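Local coordinates for probable n-acetylneuraminic acid outer membrane channel protein NANC (Escherichia coli, PDB 2WJR), which forms an outer membrane channel, weakly anion-selective and open at low membrane potential, that lets N-acetylneuraminic acid enter the bacterium, at residues A1-R5 with T17-S22; S12-R18 with S35-I41. The protein carries 1 engineered substitution. All coordinates share one frame; numbering follows the deposited sequence.

Interaction 1 (A1-R5 with T17-S22); sequences ALDVR and TRLKVS. Engineered in segment 1-5: Ala1 (natural residue Thr).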
loop_
_atom_site.group_PDB
_atom_site.type_symbol
_atom_site.label_atom_id
_atom_site.label_comp_id
_atom_site.label_asym_id
_atom_site.label_seq_id
_atom_site.Cartn_x
_atom_site.Cartn_y
_atom_site.Cartn_z
ATOM N N ALA A 1 5.357 13.837 -8.499
ATOM C CA ALA A 1 4.239 13.237 -9.264
ATOM C C ALA A 1 2.989 13.345 -8.424
ATOM O O ALA A 1 3.065 13.329 -7.195
ATOM C CB ALA A 1 4.533 11.775 -9.606
ATOM N N LEU A 2 1.855 13.506 -9.091
ATOM C CA LEU A 2 0.575 13.597 -8.441
ATOM C C LEU A 2 -0.217 12.414 -8.925
ATOM O O LEU A 2 -0.289 12.174 -10.110
ATOM C CB LEU A 2 -0.122 14.894 -8.842
ATOM C CG LEU A 2 -1.587 15.123 -8.468
ATOM C CD1 LEU A 2 -1.774 15.226 -6.981
ATOM C CD2 LEU A 2 -2.085 16.405 -9.144
ATOM N N ASP A 3 -0.803 11.669 -7.996
ATOM C CA ASP A 3 -1.610 10.509 -8.349
ATOM C C ASP A 3 -3.007 10.714 -7.769
ATOM O O ASP A 3 -3.155 11.110 -6.605
ATOM C CB ASP A 3 -0.967 9.238 -7.786
ATOM C CG ASP A 3 -1.548 7.965 -8.376
ATOM O OD1 ASP A 3 -2.699 7.586 -8.048
ATOM O OD2 ASP A 3 -0.827 7.305 -9.140
ATOM N N VAL A 4 -4.017 10.439 -8.586
ATOM C CA VAL A 4 -5.426 10.529 -8.192
ATOM C C VAL A 4 -6.046 9.172 -8.509
ATOM O O VAL A 4 -5.869 8.659 -9.603
ATOM C CB VAL A 4 -6.172 11.635 -8.976
ATOM C CG1 VAL A 4 -7.628 11.703 -8.536
ATOM C CG2 VAL A 4 -5.494 13.002 -8.769
ATOM N N ARG A 5 -6.741 8.574 -7.554
ATOM C CA ARG A 5 -7.243 7.220 -7.751
ATOM C C ARG A 5 -8.602 7.081 -7.126
ATOM O O ARG A 5 -8.815 7.525 -6.017
ATOM C CB ARG A 5 -6.293 6.181 -7.130
ATOM C CG ARG A 5 -6.601 4.751 -7.516
ATOM C CD ARG A 5 -5.721 3.758 -6.774
ATOM N NE ARG A 5 -6.010 3.772 -5.352
ATOM C CZ ARG A 5 -5.268 3.198 -4.413
ATOM N NH1 ARG A 5 -4.171 2.539 -4.729
ATOM N NH2 ARG A 5 -5.632 3.283 -3.147
ATOM N N THR A 17 -11.162 7.157 -2.393
ATOM C CA THR A 17 -10.357 8.011 -3.257
ATOM C C THR A 17 -9.028 8.267 -2.587
ATOM O O THR A 17 -8.953 8.471 -1.368
ATOM C CB THR A 17 -11.065 9.353 -3.622
ATOM O OG1 THR A 17 -11.099 10.207 -2.488
ATOM C CG2 THR A 17 -12.481 9.109 -4.085
ATOM N N ARG A 18 -7.971 8.196 -3.381
ATOM C CA ARG A 18 -6.655 8.505 -2.914
ATOM C C ARG A 18 -6.117 9.664 -3.734
ATOM O O ARG A 18 -6.231 9.698 -4.960
ATOM C CB ARG A 18 -5.714 7.298 -3.028
ATOM C CG ARG A 18 -4.348 7.555 -2.368
ATOM C CD ARG A 18 -3.363 6.424 -2.585
ATOM N NE ARG A 18 -3.020 6.274 -3.989
ATOM C CZ ARG A 18 -2.159 5.382 -4.471
ATOM N NH1 ARG A 18 -1.524 4.536 -3.666
ATOM N NH2 ARG A 18 -1.918 5.340 -5.770
ATOM N N LEU A 19 -5.537 10.609 -3.026
ATOM C CA LEU A 19 -4.806 11.702 -3.639
ATOM C C LEU A 19 -3.408 11.625 -3.080
ATOM O O LEU A 19 -3.226 11.659 -1.866
ATOM C CB LEU A 19 -5.466 13.027 -3.287
ATOM C CG LEU A 19 -6.502 13.599 -4.279
ATOM C CD1 LEU A 19 -5.752 14.296 -5.411
ATOM C CD2 LEU A 19 -7.484 12.575 -4.840
ATOM N N LYS A 20 -2.418 11.520 -3.957
ATOM C CA LYS A 20 -1.069 11.208 -3.513
ATOM C C LYS A 20 -0.036 12.051 -4.241
ATOM O O LYS A 20 -0.086 12.173 -5.447
ATOM C CB LYS A 20 -0.794 9.735 -3.772
ATOM C CG LYS A 20 0.551 9.247 -3.286
ATOM C CD LYS A 20 0.660 7.755 -3.475
ATOM C CE LYS A 20 1.961 7.211 -2.942
ATOM N NZ LYS A 20 2.200 5.836 -3.458
ATOM N N VAL A 21 0.895 12.618 -3.492
ATOM C CA VAL A 21 1.984 13.382 -4.083
ATOM C C VAL A 21 3.283 12.765 -3.630
ATOM O O VAL A 21 3.527 12.607 -2.428
ATOM C CB VAL A 21 1.924 14.882 -3.714
ATOM C CG1 VAL A 21 0.734 15.537 -4.393
ATOM C CG2 VAL A 21 1.807 15.073 -2.209
ATOM N N SER A 22 4.119 12.409 -4.593
ATOM C CA SER A 22 5.400 11.783 -4.275
ATOM C C SER A 22 6.547 12.347 -5.117
ATOM O O SER A 22 6.346 12.751 -6.263
ATOM C CB SER A 22 5.324 10.278 -4.489
ATOM O OG SER A 22 5.048 9.995 -5.842
HETATM O O HOH W 1 -3.754 8.118 -5.869
#
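Arg5 and Arg18 lay their guanidinium groups flat on each other, with centres 3.8 Å apart and planes 16° apart. The Arg18 side chain leaves the backbone with CG anti to its own N (chi1 -173°) and bends at chi3. Its CB and CD pass by NH2 of Arg5. NE then donates to a water at 2.7 Å. That water also donates to OD1 of Asp3, and more weakly to the backbone O of Arg18. CZ carries the stack, with Arg5 NH1 3.5 Å away, over the centre. Lys20 CD lies over the opposite face. NH2 reaches Asp3 OD1 at 3.3 Å, a weak salt bridge. OD1 sits in the guanidinium plane, at its edge, but the carboxylate is turned 89° to it. Tyr183 OH also binds this OD1. The carboxylates of Asp3 and Glu185, each in a long, weak ion pair, probably ease the pairing of two like charges.

On the opposite face from the arginines, Leu2 CD1 meets Val21 CG1 and Val4 CG2 meets Leu19 CD1, both at 3.6 Å. This aliphatic patch probably faces lipid, as in porins generally, and the arginines the pore, consistent with the weak anion selectivity. Paired backbone bonds at Asp3 with Lys20 and Arg5 with Arg18 keep the register. N of the engineered Ala1 bonds to Ser22 O at 2.7 Å. The segments belong to strands 2-9 and 14-24, a hairpin of the porin beta-barrel, and all but Ala1 lie in the membrane span. Strand 198-212 borders strand 2-9, as at Val4 with Val210, and strand 29-40 flanks strand 14-24.

Interaction 2 (S12-R18 with S35-I41); sequences SHAYETR and SNTWNTI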
loop_
_atom_site.group_PDB
_atom_site.type_symbol
_atom_site.label_atom_id
_atom_site.label_comp_id
_atom_site.label_asym_id
_atom_site.label_seq_id
_atom_site.Cartn_x
_atom_site.Cartn_y
_atom_site.Cartn_z
ATOM N N SER A 12 -17.143 -4.574 1.198
ATOM C CA SER A 12 -17.488 -3.421 2.022
ATOM C C SER A 12 -18.548 -2.537 1.364
ATOM O O SER A 12 -19.133 -1.689 2.022
ATOM C CB SER A 12 -16.239 -2.608 2.338
ATOM O OG SER A 12 -15.394 -3.329 3.212
ATOM N N HIS A 13 -18.801 -2.746 0.081
ATOM C CA HIS A 13 -19.737 -1.909 -0.666
ATOM C C HIS A 13 -19.402 -0.442 -0.415
ATOM O O HIS A 13 -20.223 0.337 0.076
ATOM C CB HIS A 13 -21.183 -2.248 -0.267
ATOM C CG HIS A 13 -22.216 -1.690 -1.195
ATOM N ND1 HIS A 13 -22.195 -1.911 -2.554
ATOM C CD2 HIS A 13 -23.323 -0.946 -0.950
ATOM C CE1 HIS A 13 -23.235 -1.311 -3.109
ATOM N NE2 HIS A 13 -23.937 -0.724 -2.157
ATOM N N ALA A 14 -18.160 -0.074 -0.733
ATOM C CA ALA A 14 -17.642 1.250 -0.392
ATOM C C ALA A 14 -16.750 1.802 -1.497
ATOM O O ALA A 14 -16.117 1.037 -2.232
ATOM C CB ALA A 14 -16.868 1.184 0.907
ATOM N N TYR A 15 -16.726 3.130 -1.597
ATOM C CA TYR A 15 -15.854 3.855 -2.522
ATOM C C TYR A 15 -14.731 4.531 -1.759
ATOM O O TYR A 15 -14.945 5.115 -0.701
ATOM C CB TYR A 15 -16.609 4.967 -3.251
ATOM C CG TYR A 15 -17.631 4.525 -4.265
ATOM C CD1 TYR A 15 -17.243 3.930 -5.461
ATOM C CD2 TYR A 15 -18.989 4.750 -4.055
ATOM C CE1 TYR A 15 -18.189 3.535 -6.414
ATOM C CE2 TYR A 15 -19.940 4.364 -5.002
ATOM C CZ TYR A 15 -19.532 3.757 -6.174
ATOM O OH TYR A 15 -20.464 3.373 -7.108
ATOM N N GLU A 16 -13.534 4.490 -2.329
ATOM C CA GLU A 16 -12.401 5.201 -1.753
ATOM C C GLU A 16 -11.669 6.011 -2.810
ATOM O O GLU A 16 -11.569 5.605 -3.969
ATOM C CB GLU A 16 -11.439 4.231 -1.085
ATOM C CG GLU A 16 -10.938 3.119 -1.983
ATOM C CD GLU A 16 -9.957 2.210 -1.259
ATOM O OE1 GLU A 16 -9.233 2.712 -0.364
ATOM O OE2 GLU A 16 -9.899 1.001 -1.590
ATOM N N THR A 17 -11.162 7.157 -2.393
ATOM C CA THR A 17 -10.357 8.011 -3.257
ATOM C C THR A 17 -9.028 8.267 -2.587
ATOM O O THR A 17 -8.953 8.471 -1.368
ATOM C CB THR A 17 -11.065 9.353 -3.622
ATOM O OG1 THR A 17 -11.099 10.207 -2.488
ATOM C CG2 THR A 17 -12.481 9.109 -4.085
ATOM N N ARG A 18 -7.971 8.196 -3.381
ATOM C CA ARG A 18 -6.655 8.505 -2.914
ATOM C C ARG A 18 -6.117 9.664 -3.734
ATOM O O ARG A 18 -6.231 9.698 -4.960
ATOM C CB ARG A 18 -5.714 7.298 -3.028
ATOM C CG ARG A 18 -4.348 7.555 -2.368
ATOM C CD ARG A 18 -3.363 6.424 -2.585
ATOM N NE ARG A 18 -3.020 6.274 -3.989
ATOM C CZ ARG A 18 -2.159 5.382 -4.471
ATOM N NH1 ARG A 18 -1.524 4.536 -3.666
ATOM N NH2 ARG A 18 -1.918 5.340 -5.770
ATOM N N SER A 35 -3.785 11.287 1.029
ATOM C CA SER A 35 -5.035 11.194 1.766
ATOM C C SER A 35 -5.873 10.080 1.128
ATOM O O SER A 35 -5.894 9.934 -0.091
ATOM C CB SER A 35 -5.786 12.524 1.700
ATOM O OG SER A 35 -6.047 12.852 0.352
ATOM N N ASN A 36 -6.554 9.309 1.973
ATOM C CA ASN A 36 -7.530 8.328 1.535
ATOM C C ASN A 36 -8.892 8.653 2.177
ATOM O O ASN A 36 -8.991 8.842 3.389
ATOM C CB ASN A 36 -7.099 6.929 1.945
ATOM C CG ASN A 36 -5.851 6.470 1.213
ATOM O OD1 ASN A 36 -5.909 6.061 0.039
ATOM N ND2 ASN A 36 -4.720 6.534 1.897
ATOM N N THR A 37 -9.918 8.715 1.344
ATOM C CA THR A 37 -11.292 8.913 1.803
ATOM C C THR A 37 -12.020 7.595 1.696
ATOM O O THR A 37 -11.628 6.725 0.914
ATOM C CB THR A 37 -12.045 9.935 0.937
ATOM O OG1 THR A 37 -12.191 9.418 -0.391
ATOM C CG2 THR A 37 -11.309 11.263 0.910
ATOM N N TRP A 38 -13.082 7.452 2.482
ATOM C CA TRP A 38 -13.862 6.224 2.525
ATOM C C TRP A 38 -15.341 6.608 2.592
ATOM O O TRP A 38 -15.770 7.234 3.566
ATOM C CB TRP A 38 -13.470 5.405 3.752
ATOM C CG TRP A 38 -14.141 4.080 3.820
ATOM C CD1 TRP A 38 -15.350 3.799 4.386
ATOM C CD2 TRP A 38 -13.644 2.846 3.295
ATOM N NE1 TRP A 38 -15.643 2.466 4.242
ATOM C CE2 TRP A 38 -14.611 1.854 3.577
ATOM C CE3 TRP A 38 -12.472 2.479 2.622
ATOM C CZ2 TRP A 38 -14.441 0.514 3.210
ATOM C CZ3 TRP A 38 -12.303 1.153 2.253
ATOM C CH2 TRP A 38 -13.286 0.182 2.550
ATOM N N ASN A 39 -16.093 6.251 1.552
ATOM C CA ASN A 39 -17.531 6.529 1.482
ATOM C C ASN A 39 -18.317 5.247 1.298
ATOM O O ASN A 39 -18.404 4.708 0.186
ATOM C CB ASN A 39 -17.848 7.490 0.343
ATOM C CG ASN A 39 -17.298 8.881 0.592
ATOM O OD1 ASN A 39 -18.034 9.805 0.962
ATOM N ND2 ASN A 39 -15.990 9.033 0.413
ATOM N N THR A 40 -18.868 4.752 2.401
ATOM C CA THR A 40 -19.739 3.586 2.360
ATOM C C THR A 40 -21.058 3.990 1.698
ATOM O O THR A 40 -21.501 5.133 1.840
ATOM C CB THR A 40 -19.979 3.000 3.769
ATOM O OG1 THR A 40 -20.816 1.841 3.670
ATOM C CG2 THR A 40 -20.626 4.032 4.710
ATOM N N ILE A 41 -21.658 3.071 0.944
ATOM C CA ILE A 41 -22.971 3.315 0.332
ATOM C C ILE A 41 -24.081 2.661 1.172
ATOM O O ILE A 41 -24.039 1.453 1.434
ATOM C CB ILE A 41 -23.052 2.785 -1.106
ATOM C CG1 ILE A 41 -21.850 3.258 -1.931
ATOM C CG2 ILE A 41 -24.368 3.233 -1.754
ATOM C CD1 ILE A 41 -21.508 2.330 -3.080
HETATM O O HOH W 2 -7.694 4.858 -1.380
HETATM O O HOH W 3 -8.459 11.229 -1.016
#
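The Trp38 ring has Ser12 at its edge, where CB comes within 3.7 Å of CZ2. Ala14 CB approaches the same ring obliquely, 3.4 Å from CZ2. These contacts lie at the extracellular end of an antiparallel hairpin of the porin beta-barrel, strands 14-24 and 29-40. The His13 ring takes Ile41 CD1 over one face. This is a CH-pi contact, 4.1 Å from CD1 to the ring centroid. The same methyl also touches the Tyr15 ring obliquely, so CD1 sits between the His13 and Tyr15 rings. On the other side of strand 14-24, His13 and Ala14 both face Arg9 of strand 2-9, which fits a G1 beta bulge.

Tyr15 and Asn39 exchange two nearly straight backbone bonds, but Tyr15 N sits well above the carbonyl plane of Asn39 (40°). Further along, Thr17 N to Thr37 O is weak. On the face away from Trp38, OG1 of Thr17 and OG1 of Thr37 come within 2.5 Å, a doubtfully short hydrogen bond. Both set OG1 between N and the carbonyl carbon (72° and 65°).

Glu16 is buried, and its OE2 makes salt bridges to Arg9 and Arg207. Asn36 OD1 lies alongside the aliphatic part of Arg18, 3.2 Å from CG, while its ND2 bonds to Asp53. At the membrane end of the contact, one water donates to both Thr17 O (2.8 Å) and Ser35 O (3.0 Å).

Interactions 1 and 2 are offset diagonally in the barrel wall, on either edge of strand 14-24, with centres about 15 Å apart. That strand pairs with strand 2-9 in interaction 1 and with strand 29-40 in interaction 2, so three consecutive strands are joined. Thr17 and Arg18 belong to both. The segments alternate along the chain: 1-5, 12-18, 17-22, then 35-41. Interaction 1 lies almost wholly within the membrane span, while interaction 2 runs from there to the extracellular side. A probable backbone hydrogen bond, Leu19 O to Ser35 N at 3.0 Å, connects them. Strand 2-9 meets strand 198-212, where the barrel closes, and strand 29-40 carries the wall on to strand 53-63.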